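PDB 5GVV: glycosyl transferase family 8 from Streptococcus pneumoniae, which transfers galactose from UDP-galactose to the terminal glucose of the already glycosylated serine-rich repeat protein PsrP. Local coordinates for residues A[278-290]-A[339-352]. Numbering follows the deposited sequence.
Sequences LQCVNLTNSWCVE and IVIASDLYLDLNHD
Asn282 ND2 spends its two N-H groups on the other segment, one on Leu347 O at 2.7 Å and one on Asn350 OD1 at 3.1 Å. A chi1 of 170° sets the amide anti to the backbone N and turns it toward residues 347-350. The first bond lies in the carbonyl plane of Leu347; the second rises above that of Asn350, the two amides being 53° apart. An amide suits this buried place, donating twice without charge, though its OD1 is buried without a partner. Earlier in the same strand, in mid-sheet and remote from the UDP and manganese site, Val281 N donates to Leu345 O, and Val281 O accepts from Leu347 N at 2.8 Å. Tyr346 lays one ring face under Val281 O; its hydroxyl accepts Leu283 N-H (OH to N 3.0 Å) beyond the last parallel bridge, Val281 with Tyr346. On the other face, Cys280 CB packs against Leu347 CD1. Further on, 288-290 doubles back beside 349-351, joined by Glu290 N to Leu349 O (3.0 Å) and His351 NE2 to Glu290 OE1 (2.7 Å, in the ring plane), which Asn374 also bonds weakly. Neutral donors thus serve the buried strand ends, while the carboxylate would favour a protonated imidazole at exposed His351.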
ATOM      1  N   LEU A 278      -9.583  16.707  25.192  1.00 21.21           N
ATOM      2  CA  LEU A 278     -10.979  17.091  25.005  1.00 19.29           C
ATOM      3  C   LEU A 278     -11.442  16.723  23.604  1.00 17.19           C
ATOM      4  O   LEU A 278     -10.645  16.719  22.661  1.00 17.71           O
ATOM      5  CB  LEU A 278     -11.154  18.599  25.220  1.00 18.96           C
ATOM      6  CG  LEU A 278     -12.570  19.111  25.509  1.00 19.41           C
ATOM      7  CD1 LEU A 278     -12.965  18.851  26.956  1.00 20.02           C
ATOM      8  CD2 LEU A 278     -12.695  20.588  25.192  1.00 16.00           C
ATOM      9  N   GLN A 279     -12.730  16.413  23.475  1.00 16.56           N
ATOM     10  CA  GLN A 279     -13.329  16.087  22.182  1.00 19.06           C
ATOM     11  C   GLN A 279     -14.475  17.052  21.870  1.00 18.49           C
ATOM     12  O   GLN A 279     -15.456  17.125  22.617  1.00 16.65           O
ATOM     13  CB  GLN A 279     -13.840  14.641  22.181  1.00 20.65           C
ATOM     14  CG  GLN A 279     -12.770  13.593  22.532  1.00 19.14           C
ATOM     15  CD  GLN A 279     -11.892  13.201  21.353  1.00 20.95           C
ATOM     16  OE1 GLN A 279     -12.279  13.350  20.193  1.00 20.05           O
ATOM     17  NE2 GLN A 279     -10.700  12.690  21.647  1.00 20.68           N
ATOM     18  N   CYS A 280     -14.351  17.790  20.771  1.00 15.77           N
ATOM     19  CA  CYS A 280     -15.357  18.786  20.405  1.00 16.58           C
ATOM     20  C   CYS A 280     -16.080  18.395  19.124  1.00 16.55           C
ATOM     21  O   CYS A 280     -15.505  17.733  18.254  1.00 15.91           O
ATOM     22  CB  CYS A 280     -14.714  20.164  20.232  1.00 16.96           C
ATOM     23  SG  CYS A 280     -14.133  20.903  21.771  1.00 21.82           S
ATOM     24  N   VAL A 281     -17.342  18.801  19.009  1.00 15.15           N
ATOM     25  CA  VAL A 281     -18.134  18.440  17.841  1.00 13.34           C
ATOM     26  C   VAL A 281     -18.968  19.613  17.328  1.00 15.42           C
ATOM     27  O   VAL A 281     -19.464  20.443  18.107  1.00 16.86           O
ATOM     28  CB  VAL A 281     -19.030  17.208  18.140  1.00 15.99           C
ATOM     29  CG1 VAL A 281     -20.012  17.526  19.247  1.00 15.38           C
ATOM     30  CG2 VAL A 281     -19.759  16.740  16.892  1.00 13.63           C
ATOM     31  N   ASN A 282     -19.091  19.697  16.009  1.00 15.49           N
ATOM     32  CA  ASN A 282     -20.019  20.630  15.383  1.00 14.69           C
ATOM     33  C   ASN A 282     -20.653  19.976  14.169  1.00 15.03           C
ATOM     34  O   ASN A 282     -20.006  19.188  13.479  1.00 15.72           O
ATOM     35  CB  ASN A 282     -19.319  21.926  14.969  1.00 15.21           C
ATOM     36  CG  ASN A 282     -20.199  22.810  14.096  1.00 17.51           C
ATOM     37  OD1 ASN A 282     -20.037  22.852  12.875  1.00 16.84           O
ATOM     38  ND2 ASN A 282     -21.149  23.503  14.717  1.00 16.46           N
ATOM     39  N   LEU A 283     -21.918  20.294  13.921  1.00 15.10           N
ATOM     40  CA  LEU A 283     -22.622  19.821  12.739  1.00 16.53           C
ATOM     41  C   LEU A 283     -22.910  21.030  11.863  1.00 19.42           C
ATOM     42  O   LEU A 283     -23.583  21.969  12.298  1.00 22.14           O
ATOM     43  CB  LEU A 283     -23.936  19.142  13.144  1.00 15.19           C
ATOM     44  CG  LEU A 283     -24.956  18.814  12.052  1.00 16.68           C
ATOM     45  CD1 LEU A 283     -24.530  17.606  11.234  1.00 15.96           C
ATOM     46  CD2 LEU A 283     -26.332  18.579  12.664  1.00 21.96           C
ATOM     47  N   THR A 284     -22.397  21.019  10.639  1.00 17.08           N
ATOM     48  CA  THR A 284     -22.609  22.132   9.721  1.00 19.84           C
ATOM     49  C   THR A 284     -23.223  21.641   8.419  1.00 24.35           C
ATOM     50  O   THR A 284     -23.062  20.478   8.050  1.00 25.69           O
ATOM     51  CB  THR A 284     -21.279  22.842   9.392  1.00 22.32           C
ATOM     52  OG1 THR A 284     -21.515  23.920   8.476  1.00 23.51           O
ATOM     53  CG2 THR A 284     -20.292  21.864   8.759  1.00 18.66           C
ATOM     54  N   ASN A 285     -23.934  22.518   7.722  1.00 28.43           N
ATOM     55  CA  ASN A 285     -24.316  22.225   6.348  1.00 31.42           C
ATOM     56  C   ASN A 285     -23.626  23.210   5.412  1.00 32.72           C
ATOM     57  O   ASN A 285     -23.693  23.085   4.185  1.00 31.91           O
ATOM     58  CB  ASN A 285     -25.836  22.267   6.172  1.00 36.09           C
ATOM     59  CG  ASN A 285     -26.303  21.455   4.977  1.00 41.23           C
ATOM     60  OD1 ASN A 285     -26.744  22.006   3.967  1.00 45.86           O
ATOM     61  ND2 ASN A 285     -26.191  20.134   5.083  1.00 37.42           N
ATOM     62  N   SER A 286     -22.941  24.181   6.012  1.00 33.01           N
ATOM     63  CA  SER A 286     -22.280  25.247   5.264  1.00 29.50           C
ATOM     64  C   SER A 286     -20.761  25.106   5.299  1.00 25.17           C
ATOM     65  O   SER A 286     -20.217  24.367   6.119  1.00 21.11           O
ATOM     66  CB  SER A 286     -22.688  26.609   5.827  1.00 30.48           C
ATOM     67  OG  SER A 286     -22.339  26.728   7.199  1.00 33.45           O
ATOM     68  N   TRP A 287     -20.083  25.824   4.409  1.00 27.38           N
ATOM     69  CA  TRP A 287     -18.627  25.785   4.345  1.00 26.09           C
ATOM     70  C   TRP A 287     -17.992  26.520   5.515  1.00 27.26           C
ATOM     71  O   TRP A 287     -16.917  26.136   5.984  1.00 27.54           O
ATOM     72  CB  TRP A 287     -18.125  26.378   3.026  1.00 27.50           C
ATOM     73  CG  TRP A 287     -18.436  27.825   2.873  1.00 28.21           C
ATOM     74  CD1 TRP A 287     -19.585  28.366   2.380  1.00 30.73           C
ATOM     75  CD2 TRP A 287     -17.588  28.926   3.218  1.00 31.89           C
ATOM     76  NE1 TRP A 287     -19.508  29.738   2.401  1.00 35.36           N
ATOM     77  CE2 TRP A 287     -18.290  30.108   2.912  1.00 32.39           C
ATOM     78  CE3 TRP A 287     -16.306  29.029   3.766  1.00 30.94           C
ATOM     79  CZ2 TRP A 287     -17.751  31.378   3.128  1.00 35.17           C
ATOM     80  CZ3 TRP A 287     -15.772  30.290   3.978  1.00 31.60           C
ATOM     81  CH2 TRP A 287     -16.491  31.446   3.659  1.00 32.56           C
ATOM     82  N   CYS A 288     -18.644  27.579   5.987  1.00 27.18           N
ATOM     83  CA  CYS A 288     -18.030  28.399   7.025  1.00 26.60           C
ATOM     84  C   CYS A 288     -18.372  27.963   8.440  1.00 24.81           C
ATOM     85  O   CYS A 288     -19.478  28.196   8.941  1.00 24.92           O
ATOM     86  CB  CYS A 288     -18.345  29.882   6.845  1.00 27.50           C
ATOM     87  SG  CYS A 288     -17.294  30.942   7.883  1.00 26.21           S
ATOM     88  N   VAL A 289     -17.401  27.311   9.068  1.00 23.41           N
ATOM     89  CA  VAL A 289     -17.433  27.037  10.493  1.00 21.59           C
ATOM     90  C   VAL A 289     -16.553  28.126  11.099  1.00 21.48           C
ATOM     91  O   VAL A 289     -15.367  28.215  10.777  1.00 20.53           O
ATOM     92  CB  VAL A 289     -16.878  25.631  10.790  1.00 19.30           C
ATOM     93  CG1 VAL A 289     -16.944  25.320  12.271  1.00 16.70           C
ATOM     94  CG2 VAL A 289     -17.658  24.586  10.000  1.00 20.94           C
ATOM     95  N   GLU A 290     -17.147  28.976  11.939  1.00 18.57           N
ATOM     96  CA  GLU A 290     -16.479  30.186  12.420  1.00 20.12           C
ATOM     97  C   GLU A 290     -15.172  29.925  13.157  1.00 17.66           C
ATOM     98  O   GLU A 290     -15.156  29.250  14.185  1.00 15.66           O
ATOM     99  CB  GLU A 290     -17.421  31.011  13.307  1.00 20.22           C
ATOM    100  CG  GLU A 290     -16.828  32.332  13.782  1.00 19.47           C
ATOM    101  CD  GLU A 290     -16.711  33.353  12.670  1.00 23.19           C
ATOM    102  OE1 GLU A 290     -17.600  33.377  11.793  1.00 26.17           O
ATOM    103  OE2 GLU A 290     -15.731  34.131  12.670  1.00 24.55           O
ATOM    104  N   ILE A 339     -21.384  10.370  17.627  1.00 13.54           N
ATOM    105  CA  ILE A 339     -20.256  11.279  17.830  1.00 16.74           C
ATOM    106  C   ILE A 339     -20.548  12.248  18.978  1.00 15.73           C
ATOM    107  O   ILE A 339     -19.668  12.537  19.792  1.00 18.43           O
ATOM    108  CB  ILE A 339     -19.902  12.052  16.536  1.00 14.90           C
ATOM    109  CG1 ILE A 339     -19.464  11.071  15.446  1.00 16.42           C
ATOM    110  CG2 ILE A 339     -18.791  13.078  16.789  1.00 16.08           C
ATOM    111  CD1 ILE A 339     -19.230  11.699  14.077  1.00 16.47           C
ATOM    112  N   VAL A 340     -21.783  12.739  19.049  1.00 14.28           N
ATOM    113  CA  VAL A 340     -22.176  13.642  20.131  1.00 14.46           C
ATOM    114  C   VAL A 340     -22.043  12.963  21.497  1.00 15.64           C
ATOM    115  O   VAL A 340     -21.455  13.528  22.421  1.00 18.19           O
ATOM    116  CB  VAL A 340     -23.608  14.184  19.936  1.00 18.23           C
ATOM    117  CG1 VAL A 340     -24.018  15.042  21.126  1.00 17.07           C
ATOM    118  CG2 VAL A 340     -23.691  15.006  18.654  1.00 15.39           C
ATOM    119  N   ILE A 341     -22.578  11.750  21.618  1.00 16.18           N
ATOM    120  CA  ILE A 341     -22.446  10.962  22.845  1.00 15.94           C
ATOM    121  C   ILE A 341     -20.981  10.830  23.269  1.00 17.84           C
ATOM    122  O   ILE A 341     -20.658  10.868  24.456  1.00 18.16           O
ATOM    123  CB  ILE A 341     -23.052   9.551  22.662  1.00 18.10           C
ATOM    124  CG1 ILE A 341     -24.560   9.639  22.410  1.00 18.89           C
ATOM    125  CG2 ILE A 341     -22.772   8.664  23.870  1.00 17.20           C
ATOM    126  CD1 ILE A 341     -25.199   8.291  22.107  1.00 20.91           C
ATOM    127  N   ALA A 342     -20.099  10.695  22.286  1.00 20.46           N
ATOM    128  CA  ALA A 342     -18.672  10.511  22.539  1.00 21.10           C
ATOM    129  C   ALA A 342     -17.910  11.816  22.798  1.00 25.42           C
ATOM    130  O   ALA A 342     -16.736  11.783  23.179  1.00 28.69           O
ATOM    131  CB  ALA A 342     -18.043   9.754  21.386  1.00 21.29           C
ATOM    132  N   SER A 343     -18.561  12.958  22.591  1.00 20.15           N
ATOM    133  CA  SER A 343     -17.870  14.242  22.724  1.00 22.35           C
ATOM    134  C   SER A 343     -18.020  14.858  24.114  1.00 21.71           C
ATOM    135  O   SER A 343     -18.884  14.446  24.891  1.00 19.11           O
ATOM    136  CB  SER A 343     -18.352  15.217  21.651  1.00 19.84           C
ATOM    137  OG  SER A 343     -18.150  14.674  20.359  1.00 23.90           O
ATOM    138  N   ASP A 344     -17.166  15.833  24.418  1.00 18.85           N
ATOM    139  CA  ASP A 344     -17.171  16.506  25.714  1.00 19.70           C
ATOM    140  C   ASP A 344     -17.872  17.853  25.627  1.00 19.36           C
ATOM    141  O   ASP A 344     -18.352  18.381  26.633  1.00 17.39           O
ATOM    142  CB  ASP A 344     -15.737  16.755  26.190  1.00 20.50           C
ATOM    143  CG  ASP A 344     -14.977  15.480  26.475  1.00 22.45           C
ATOM    144  OD1 ASP A 344     -15.469  14.661  27.278  1.00 25.47           O
ATOM    145  OD2 ASP A 344     -13.881  15.300  25.900  1.00 18.37           O
ATOM    146  N   LEU A 345     -17.923  18.416  24.422  1.00 16.20           N
ATOM    147  CA  LEU A 345     -18.365  19.797  24.262  1.00 16.56           C
ATOM    148  C   LEU A 345     -18.852  20.073  22.846  1.00 16.12           C
ATOM    149  O   LEU A 345     -18.144  19.780  21.877  1.00 17.38           O
ATOM    150  CB  LEU A 345     -17.204  20.740  24.597  1.00 14.78           C
ATOM    151  CG  LEU A 345     -17.438  22.228  24.330  1.00 15.05           C
ATOM    152  CD1 LEU A 345     -18.523  22.753  25.247  1.00 16.94           C
ATOM    153  CD2 LEU A 345     -16.159  22.999  24.525  1.00 19.08           C
ATOM    154  N   TYR A 346     -20.054  20.630  22.719  1.00 12.20           N
ATOM    155  CA  TYR A 346     -20.560  21.011  21.406  1.00 12.00           C
ATOM    156  C   TYR A 346     -20.159  22.448  21.081  1.00 15.21           C
ATOM    157  O   TYR A 346     -20.315  23.346  21.913  1.00 13.73           O
ATOM    158  CB  TYR A 346     -22.088  20.854  21.328  1.00 10.98           C
ATOM    159  CG  TYR A 346     -22.597  20.940  19.906  1.00 13.70           C
ATOM    160  CD1 TYR A 346     -22.886  22.169  19.320  1.00 17.09           C
ATOM    161  CD2 TYR A 346     -22.754  19.796  19.136  1.00 15.99           C
ATOM    162  CE1 TYR A 346     -23.328  22.252  18.012  1.00 16.83           C
ATOM    163  CE2 TYR A 346     -23.194  19.868  17.829  1.00 15.12           C
ATOM    164  CZ  TYR A 346     -23.479  21.096  17.275  1.00 16.18           C
ATOM    165  OH  TYR A 346     -23.914  21.171  15.968  1.00 15.17           O
ATOM    166  N   LEU A 347     -19.639  22.660  19.873  1.00 16.45           N
ATOM    167  CA  LEU A 347     -19.297  24.005  19.407  1.00 14.94           C
ATOM    168  C   LEU A 347     -20.284  24.454  18.330  1.00 17.76           C
ATOM    169  O   LEU A 347     -20.237  23.968  17.191  1.00 12.97           O
ATOM    170  CB  LEU A 347     -17.872  24.044  18.846  1.00 14.99           C
ATOM    171  CG  LEU A 347     -16.718  23.621  19.755  1.00 15.44           C
ATOM    172  CD1 LEU A 347     -15.379  23.750  19.039  1.00 13.48           C
ATOM    173  CD2 LEU A 347     -16.709  24.433  21.023  1.00 16.27           C
ATOM    174  N   ASP A 348     -21.169  25.382  18.691  1.00 15.30           N
ATOM    175  CA  ASP A 348     -22.155  25.903  17.757  1.00 16.08           C
ATOM    176  C   ASP A 348     -21.509  26.982  16.899  1.00 17.79           C
ATOM    177  O   ASP A 348     -21.658  28.173  17.176  1.00 17.30           O
ATOM    178  CB  ASP A 348     -23.345  26.483  18.522  1.00 15.60           C
ATOM    179  CG  ASP A 348     -24.594  26.574  17.675  1.00 17.54           C
ATOM    180  OD1 ASP A 348     -24.528  26.217  16.477  1.00 18.09           O
ATOM    181  OD2 ASP A 348     -25.639  27.004  18.207  1.00 16.70           O
ATOM    182  N   LEU A 349     -20.800  26.562  15.850  1.00 19.66           N
ATOM    183  CA  LEU A 349     -19.989  27.485  15.058  1.00 16.93           C
ATOM    184  C   LEU A 349     -20.478  27.667  13.621  1.00 17.92           C
ATOM    185  O   LEU A 349     -19.929  28.485  12.880  1.00 18.64           O
ATOM    186  CB  LEU A 349     -18.535  27.014  15.030  1.00 19.19           C
ATOM    187  CG  LEU A 349     -17.882  26.696  16.370  1.00 18.98           C
ATOM    188  CD1 LEU A 349     -16.442  26.242  16.177  1.00 21.66           C
ATOM    189  CD2 LEU A 349     -17.951  27.890  17.285  1.00 20.89           C
ATOM    190  N   ASN A 350     -21.496  26.906  13.227  1.00 20.45           N
ATOM    191  CA  ASN A 350     -21.966  26.921  11.841  1.00 25.58           C
ATOM    192  C   ASN A 350     -22.903  28.091  11.544  1.00 25.88           C
ATOM    193  O   ASN A 350     -23.724  28.463  12.379  1.00 26.41           O
ATOM    194  CB  ASN A 350     -22.648  25.595  11.499  1.00 20.99           C
ATOM    195  CG  ASN A 350     -23.749  25.246  12.475  1.00 20.59           C
ATOM    196  OD1 ASN A 350     -23.524  25.187  13.684  1.00 21.13           O
ATOM    197  ND2 ASN A 350     -24.954  25.028  11.958  1.00 25.42           N
ATOM    198  N   HIS A 351     -22.794  28.641  10.336  1.00 25.53           N
ATOM    199  CA  HIS A 351     -23.465  29.889   9.982  1.00 28.03           C
ATOM    200  C   HIS A 351     -24.886  29.783   9.411  1.00 30.14           C
ATOM    201  O   HIS A 351     -25.684  30.704   9.580  1.00 38.47           O
ATOM    202  CB  HIS A 351     -22.580  30.712   9.038  1.00 28.56           C
ATOM    203  CG  HIS A 351     -21.610  31.608   9.747  1.00 27.06           C
ATOM    204  ND1 HIS A 351     -21.965  32.835  10.260  1.00 28.29           N
ATOM    205  CD2 HIS A 351     -20.292  31.450  10.024  1.00 27.87           C
ATOM    206  CE1 HIS A 351     -20.914  33.398  10.822  1.00 25.23           C
ATOM    207  NE2 HIS A 351     -19.884  32.581  10.697  1.00 25.42           N
ATOM    208  N   ASP A 352     -25.222  28.693   8.731  1.00 37.13           N
ATOM    209  CA  ASP A 352     -26.556  28.634   8.137  1.00 36.89           C
ATOM    210  C   ASP A 352     -27.618  28.164   9.128  1.00 36.68           C
ATOM    211  O   ASP A 352     -27.356  28.070  10.331  1.00 36.50           O
ATOM    212  CB  ASP A 352     -26.580  27.790   6.865  1.00 36.47           C
ATOM    213  CG  ASP A 352     -27.486  28.385   5.799  1.00 41.07           C
ATOM    214  OD1 ASP A 352     -28.720  28.197   5.888  1.00 39.74           O
ATOM    215  OD2 ASP A 352     -26.962  29.055   4.883  1.00 39.61           O
TER
HETATM  216  O   HOH W   1     -26.189  22.776  12.868  1.00 33.87           O